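Local coordinates for 75aa long hypothetical regulatory protein AsnC (Pyrococcus horikoshii, PDB 2CVI) that is of unknown function but belongs to the Lrp/AsnC ligand-binding family, associates with its own kind and may take part in transcriptional regulation, at residues Arg16-Lys21 / Tyr38-Lys43; Val2-Leu7 / Lys50-Phe55. All coordinates share one frame; numbering follows the deposited sequence.

Contact 1 of 2, residues Arg16-Lys21 / Tyr38-Lys43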
loop_
_atom_site.group_PDB
_atom_site.type_symbol
_atom_site.label_atom_id
_atom_site.label_comp_id
_atom_site.label_asym_id
_atom_site.label_seq_id
_atom_site.Cartn_x
_atom_site.Cartn_y
_atom_site.Cartn_z
ATOM N N ARG A 16 16.526 1.628 0.880
ATOM C CA ARG A 16 16.696 1.649 2.325
ATOM C C ARG A 16 17.188 2.994 2.844
ATOM O O ARG A 16 16.751 3.422 3.923
ATOM C CB ARG A 16 17.657 0.528 2.771
ATOM C CG ARG A 16 17.121 -0.907 2.640
ATOM C CD ARG A 16 18.094 -1.886 3.319
ATOM N NE ARG A 16 17.548 -3.229 3.522
ATOM C CZ ARG A 16 18.178 -4.208 4.174
ATOM N NH1 ARG A 16 19.381 -3.999 4.695
ATOM N NH2 ARG A 16 17.606 -5.400 4.307
ATOM N N GLU A 17 18.101 3.636 2.099
ATOM C CA GLU A 17 18.650 4.957 2.454
ATOM C C GLU A 17 17.506 5.945 2.533
ATOM O O GLU A 17 17.400 6.723 3.490
ATOM C CB GLU A 17 19.635 5.466 1.384
ATOM C CG GLU A 17 19.897 6.991 1.466
ATOM C CD GLU A 17 20.796 7.539 0.350
ATOM O OE1 GLU A 17 20.781 8.765 0.117
ATOM O OE2 GLU A 17 21.527 6.761 -0.287
ATOM N N VAL A 18 16.672 5.920 1.498
ATOM C CA VAL A 18 15.495 6.772 1.392
ATOM C C VAL A 18 14.483 6.355 2.458
ATOM O O VAL A 18 13.870 7.195 3.083
ATOM C CB VAL A 18 14.811 6.645 -0.036
ATOM C CG1 VAL A 18 13.376 7.205 -0.006
ATOM C CG2 VAL A 18 15.640 7.410 -1.071
ATOM N N MET A 19 14.299 5.046 2.624
ATOM C CA MET A 19 13.344 4.503 3.596
ATOM C C MET A 19 13.712 5.034 4.988
ATOM O O MET A 19 12.858 5.483 5.740
ATOM C CB MET A 19 13.397 2.962 3.559
ATOM C CG MET A 19 12.087 2.192 3.193
ATOM S SD MET A 19 11.615 1.015 4.544
ATOM C CE MET A 19 13.156 0.240 4.944
ATOM N N GLU A 20 14.991 5.025 5.329
ATOM C CA GLU A 20 15.347 5.529 6.643
ATOM C C GLU A 20 15.186 7.030 6.760
ATOM O O GLU A 20 14.779 7.533 7.815
ATOM C CB GLU A 20 16.737 5.075 7.033
ATOM C CG GLU A 20 16.740 3.566 7.308
ATOM C CD GLU A 20 15.525 3.110 8.145
ATOM O OE1 GLU A 20 14.631 2.429 7.578
ATOM O OE2 GLU A 20 15.462 3.440 9.366
ATOM N N LYS A 21 15.479 7.770 5.692
ATOM C CA LYS A 21 15.265 9.205 5.762
ATOM C C LYS A 21 13.776 9.483 5.844
ATOM O O LYS A 21 13.352 10.415 6.525
ATOM C CB LYS A 21 15.815 9.932 4.539
ATOM C CG LYS A 21 17.332 10.080 4.523
ATOM C CD LYS A 21 17.737 10.874 3.255
ATOM C CE LYS A 21 19.231 11.203 3.232
ATOM N NZ LYS A 21 20.147 10.059 2.988
ATOM N N TYR A 38 5.907 -0.456 -8.130
ATOM C CA TYR A 38 6.610 0.549 -7.356
ATOM C C TYR A 38 7.670 -0.109 -6.482
ATOM O O TYR A 38 7.623 -1.329 -6.236
ATOM C CB TYR A 38 5.609 1.312 -6.492
ATOM C CG TYR A 38 4.621 2.120 -7.318
ATOM C CD1 TYR A 38 4.960 3.387 -7.797
ATOM C CD2 TYR A 38 3.377 1.598 -7.638
ATOM C CE1 TYR A 38 4.069 4.127 -8.598
ATOM C CE2 TYR A 38 2.470 2.328 -8.437
ATOM C CZ TYR A 38 2.831 3.577 -8.898
ATOM O OH TYR A 38 1.933 4.292 -9.651
ATOM N N ASP A 39 8.628 0.696 -6.036
ATOM C CA ASP A 39 9.740 0.259 -5.201
ATOM C C ASP A 39 9.582 0.467 -3.724
ATOM O O ASP A 39 10.227 -0.219 -2.914
ATOM C CB ASP A 39 11.018 0.991 -5.639
ATOM C CG ASP A 39 11.334 0.758 -7.098
ATOM O OD1 ASP A 39 11.529 -0.426 -7.472
ATOM O OD2 ASP A 39 11.406 1.742 -7.858
ATOM N N LEU A 40 8.795 1.484 -3.377
ATOM C CA LEU A 40 8.602 1.814 -1.974
ATOM C C LEU A 40 7.178 2.273 -1.756
ATOM O O LEU A 40 6.600 2.930 -2.610
ATOM C CB LEU A 40 9.581 2.948 -1.559
ATOM C CG LEU A 40 9.745 3.440 -0.112
ATOM C CD1 LEU A 40 10.104 2.270 0.802
ATOM C CD2 LEU A 40 10.842 4.519 -0.064
ATOM N N ILE A 41 6.592 1.882 -0.625
ATOM C CA ILE A 41 5.246 2.331 -0.268
ATOM C C ILE A 41 5.360 2.956 1.115
ATOM O O ILE A 41 5.904 2.361 2.035
ATOM C CB ILE A 41 4.250 1.207 -0.158
ATOM C CG1 ILE A 41 4.030 0.577 -1.513
ATOM C CG2 ILE A 41 2.875 1.790 0.379
ATOM C CD1 ILE A 41 3.038 -0.544 -1.470
ATOM N N VAL A 42 4.826 4.159 1.257
ATOM C CA VAL A 42 4.904 4.861 2.526
ATOM C C VAL A 42 3.511 5.318 2.950
ATOM O O VAL A 42 2.703 5.755 2.116
ATOM C CB VAL A 42 5.864 6.061 2.394
ATOM C CG1 VAL A 42 7.147 5.591 1.656
ATOM C CG2 VAL A 42 5.217 7.218 1.673
ATOM N N LYS A 43 3.186 5.142 4.229
ATOM C CA LYS A 43 1.888 5.575 4.759
ATOM C C LYS A 43 2.187 6.869 5.497
ATOM O O LYS A 43 3.048 6.912 6.378
ATOM C CB LYS A 43 1.248 4.564 5.758
ATOM C CG LYS A 43 -0.217 4.936 6.131
ATOM C CD LYS A 43 -0.847 4.001 7.198
ATOM C CE LYS A 43 -2.331 4.291 7.390
ATOM N NZ LYS A 43 -2.803 3.609 8.642
#
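This is a small, buried apolar helix-to-sheet contact, in which helix 15-23 reaches the start of strand 40-46 through V18, M19 and the single strand side chain L40. L40 CD2 meets V18 CG1 at 3.7 Å, while M19 lies alongside L40, its detailed fit being doubtful. With its CG anti to the backbone N (chi1 -173°), L40 extends its forked end from the sheet to the helix, and a leucine suits the place as an apolar side chain long enough to bring a methyl to V18. V18 places CG1 anti to its own backbone N (chi1 163°), the branch that meets L40, and its side chain slants across that of L40. The compact, beta-branched valine also touches I66 of strand 66-77 and E65. M19 also touches A31 and V33 of strand 28-33, so the helix spans more than one strand. Such a helix laid on an antiparallel sheet belongs to the ferredoxin-like alpha/beta fold of the Lrp/AsnC ligand-binding domain. Where the strand begins, a classic beta bulge sets two residues, D39 and L40, opposite the single M8, and D39 OD2 accepts a hydrogen bond from T10 N. On the outer side of the helix K21 and E17, one turn apart, form a salt bridge: K21 NZ reaches E17 OE1 at 3.2 Å, meeting the carboxylate on its anti side, 31° out of plane.

Contact 2 of 2, residues Val2-Leu7 / Lys50-Phe55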
loop_
_atom_site.group_PDB
_atom_site.type_symbol
_atom_site.label_atom_id
_atom_site.label_comp_id
_atom_site.label_asym_id
_atom_site.label_seq_id
_atom_site.Cartn_x
_atom_site.Cartn_y
_atom_site.Cartn_z
ATOM N N VAL A 2 -5.490 13.669 7.585
ATOM C CA VAL A 2 -5.528 13.025 6.269
ATOM C C VAL A 2 -4.559 11.848 6.295
ATOM O O VAL A 2 -3.439 11.973 6.798
ATOM C CB VAL A 2 -5.082 14.007 5.170
ATOM C CG1 VAL A 2 -5.017 13.294 3.814
ATOM C CG2 VAL A 2 -6.072 15.140 5.058
ATOM N N THR A 3 -4.982 10.713 5.738
ATOM C CA THR A 3 -4.185 9.503 5.681
ATOM C C THR A 3 -3.981 9.179 4.203
ATOM O O THR A 3 -4.926 9.208 3.424
ATOM C CB THR A 3 -4.933 8.341 6.344
ATOM O OG1 THR A 3 -5.119 8.673 7.727
ATOM C CG2 THR A 3 -4.140 7.050 6.241
ATOM N N ALA A 4 -2.747 8.872 3.830
ATOM C CA ALA A 4 -2.481 8.566 2.425
ATOM C C ALA A 4 -1.335 7.587 2.267
ATOM O O ALA A 4 -0.513 7.437 3.154
ATOM C CB ALA A 4 -2.149 9.882 1.653
ATOM N N PHE A 5 -1.318 6.887 1.141
ATOM C CA PHE A 5 -0.215 5.999 0.818
ATOM C C PHE A 5 0.472 6.603 -0.393
ATOM O O PHE A 5 -0.191 6.927 -1.386
ATOM C CB PHE A 5 -0.719 4.606 0.449
ATOM C CG PHE A 5 -1.095 3.788 1.629
ATOM C CD1 PHE A 5 -0.150 2.964 2.244
ATOM C CD2 PHE A 5 -2.368 3.891 2.169
ATOM C CE1 PHE A 5 -0.450 2.268 3.383
ATOM C CE2 PHE A 5 -2.719 3.198 3.321
ATOM C CZ PHE A 5 -1.752 2.375 3.947
ATOM N N ILE A 6 1.780 6.796 -0.291
ATOM C CA ILE A 6 2.537 7.349 -1.416
ATOM C C ILE A 6 3.343 6.191 -2.026
ATOM O O ILE A 6 4.160 5.580 -1.312
ATOM C CB ILE A 6 3.509 8.455 -0.961
ATOM C CG1 ILE A 6 2.790 9.595 -0.223
ATOM C CG2 ILE A 6 4.188 9.050 -2.245
ATOM C CD1 ILE A 6 3.763 10.606 0.399
ATOM N N LEU A 7 3.104 5.871 -3.295
ATOM C CA LEU A 7 3.805 4.788 -3.993
ATOM C C LEU A 7 4.949 5.446 -4.735
ATOM O O LEU A 7 4.732 6.424 -5.449
ATOM C CB LEU A 7 2.855 4.061 -4.966
ATOM C CG LEU A 7 1.692 3.170 -4.477
ATOM C CD1 LEU A 7 2.219 1.902 -3.867
ATOM C CD2 LEU A 7 0.755 3.925 -3.549
ATOM N N LYS A 50 -3.481 20.250 2.183
ATOM C CA LYS A 50 -2.459 21.181 1.775
ATOM C C LYS A 50 -1.109 20.704 2.318
ATOM O O LYS A 50 -0.093 20.762 1.624
ATOM C CB LYS A 50 -2.809 22.580 2.305
ATOM C CG LYS A 50 -1.728 23.591 2.053
ATOM C CD LYS A 50 -2.220 24.987 2.333
ATOM C CE LYS A 50 -1.062 25.969 2.322
ATOM N NZ LYS A 50 -1.546 27.371 2.377
ATOM N N ASP A 51 -1.105 20.211 3.554
ATOM C CA ASP A 51 0.137 19.702 4.131
ATOM C C ASP A 51 0.636 18.478 3.355
ATOM O O ASP A 51 1.838 18.323 3.127
ATOM C CB ASP A 51 -0.056 19.329 5.610
ATOM C CG ASP A 51 -0.244 20.550 6.508
ATOM O OD1 ASP A 51 0.442 21.559 6.269
ATOM O OD2 ASP A 51 -1.057 20.472 7.446
ATOM N N LEU A 52 -0.276 17.598 2.983
ATOM C CA LEU A 52 0.123 16.424 2.206
ATOM C C LEU A 52 0.697 16.851 0.851
ATOM O O LEU A 52 1.683 16.275 0.399
ATOM C CB LEU A 52 -1.078 15.502 2.032
ATOM C CG LEU A 52 -0.847 14.310 1.092
ATOM C CD1 LEU A 52 0.287 13.429 1.651
ATOM C CD2 LEU A 52 -2.172 13.546 0.894
ATOM N N ASP A 53 0.063 17.820 0.195
ATOM C CA ASP A 53 0.518 18.300 -1.096
ATOM C C ASP A 53 1.932 18.845 -0.994
ATOM O O ASP A 53 2.787 18.556 -1.840
ATOM C CB ASP A 53 -0.448 19.380 -1.601
ATOM C CG ASP A 53 -0.334 19.602 -3.079
ATOM O OD1 ASP A 53 -0.072 18.629 -3.820
ATOM O OD2 ASP A 53 -0.513 20.755 -3.502
ATOM N N GLN A 54 2.197 19.626 0.050
ATOM C CA GLN A 54 3.522 20.174 0.235
ATOM C C GLN A 54 4.529 19.082 0.521
ATOM O O GLN A 54 5.665 19.157 0.052
ATOM C CB GLN A 54 3.505 21.236 1.332
ATOM C CG GLN A 54 2.670 22.409 0.880
ATOM C CD GLN A 54 2.625 23.538 1.881
ATOM O OE1 GLN A 54 3.271 23.487 2.930
ATOM N NE2 GLN A 54 1.863 24.576 1.556
ATOM N N PHE A 55 4.142 18.057 1.266
ATOM C CA PHE A 55 5.065 16.957 1.521
ATOM C C PHE A 55 5.454 16.282 0.208
ATOM O O PHE A 55 6.637 15.999 -0.025
ATOM C CB PHE A 55 4.387 15.948 2.445
ATOM C CG PHE A 55 5.259 14.796 2.833
ATOM C CD1 PHE A 55 6.093 14.903 3.939
ATOM C CD2 PHE A 55 5.276 13.615 2.085
ATOM C CE1 PHE A 55 6.932 13.845 4.302
ATOM C CE2 PHE A 55 6.126 12.536 2.439
ATOM C CZ PHE A 55 6.947 12.666 3.554
#
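In the ferredoxin-like fold of the Lrp/AsnC ligand-binding domain, helix 49-59 lies against the helix-bearing face of the sheet, and here it packs on strand 2-10. The short segments run the same general way, 31° apart, with their axes 9.6 Å from each other at closest approach. V2, A4 and I6, every second residue of the strand, face the helix; L52 and F55, three residues apart and so on one side of it, answer them. L52 CD2 is the shared methyl, lying 3.7 Å from A4 CB and 4.1 Å from V2 CG1. The small alanine leaves room for the leucine to come close to the strand, and the V2 side chain crosses that of L52 at about a right angle. Farther along, I6 CD1 comes to the edge of the F55 ring, near its plane, at 3.7 Å from F55 CE2. In I6, CD1 lies anti to CA (chi2 172°), so the long branch is extended to its tip, and F55 holds CG anti to its backbone N (chi1 -177°), which carries the flat ring toward the sheet. T3 and F5 point to the other face, where F5 meets Y32 of the second subunit edge-to-face. Around the contact, I6 also touches I56 of the same helix, T69 and T71 of strand 66-77 and V42 of strand 40-46, while L52 leans on T46 and F55 on M25, E27 and I60.

Overall arrangement
Contacts 1 and 2 have centres 14 Å apart, on opposite sides of the chain's centre, and both bring a helix to the same antiparallel sheet. Strands 40-46 and 2-10 are neighbours in it, linked, among other backbone bonds, by a probable hydrogen bond from I6 N to V42 O, 2.8 Å. Along the chain, strand 2-10 precedes helix 15-23, and strand 40-46 precedes helix 49-59, so each helix packs on the strand of the other beta-alpha pair and the two halves interlock. Contact 1 falls within the chain interval that contact 2 spans. The opposite face of this shared pair, through F5 and I41, meets the second subunit, so one face of the sheet carries the helices and the other meets its partner.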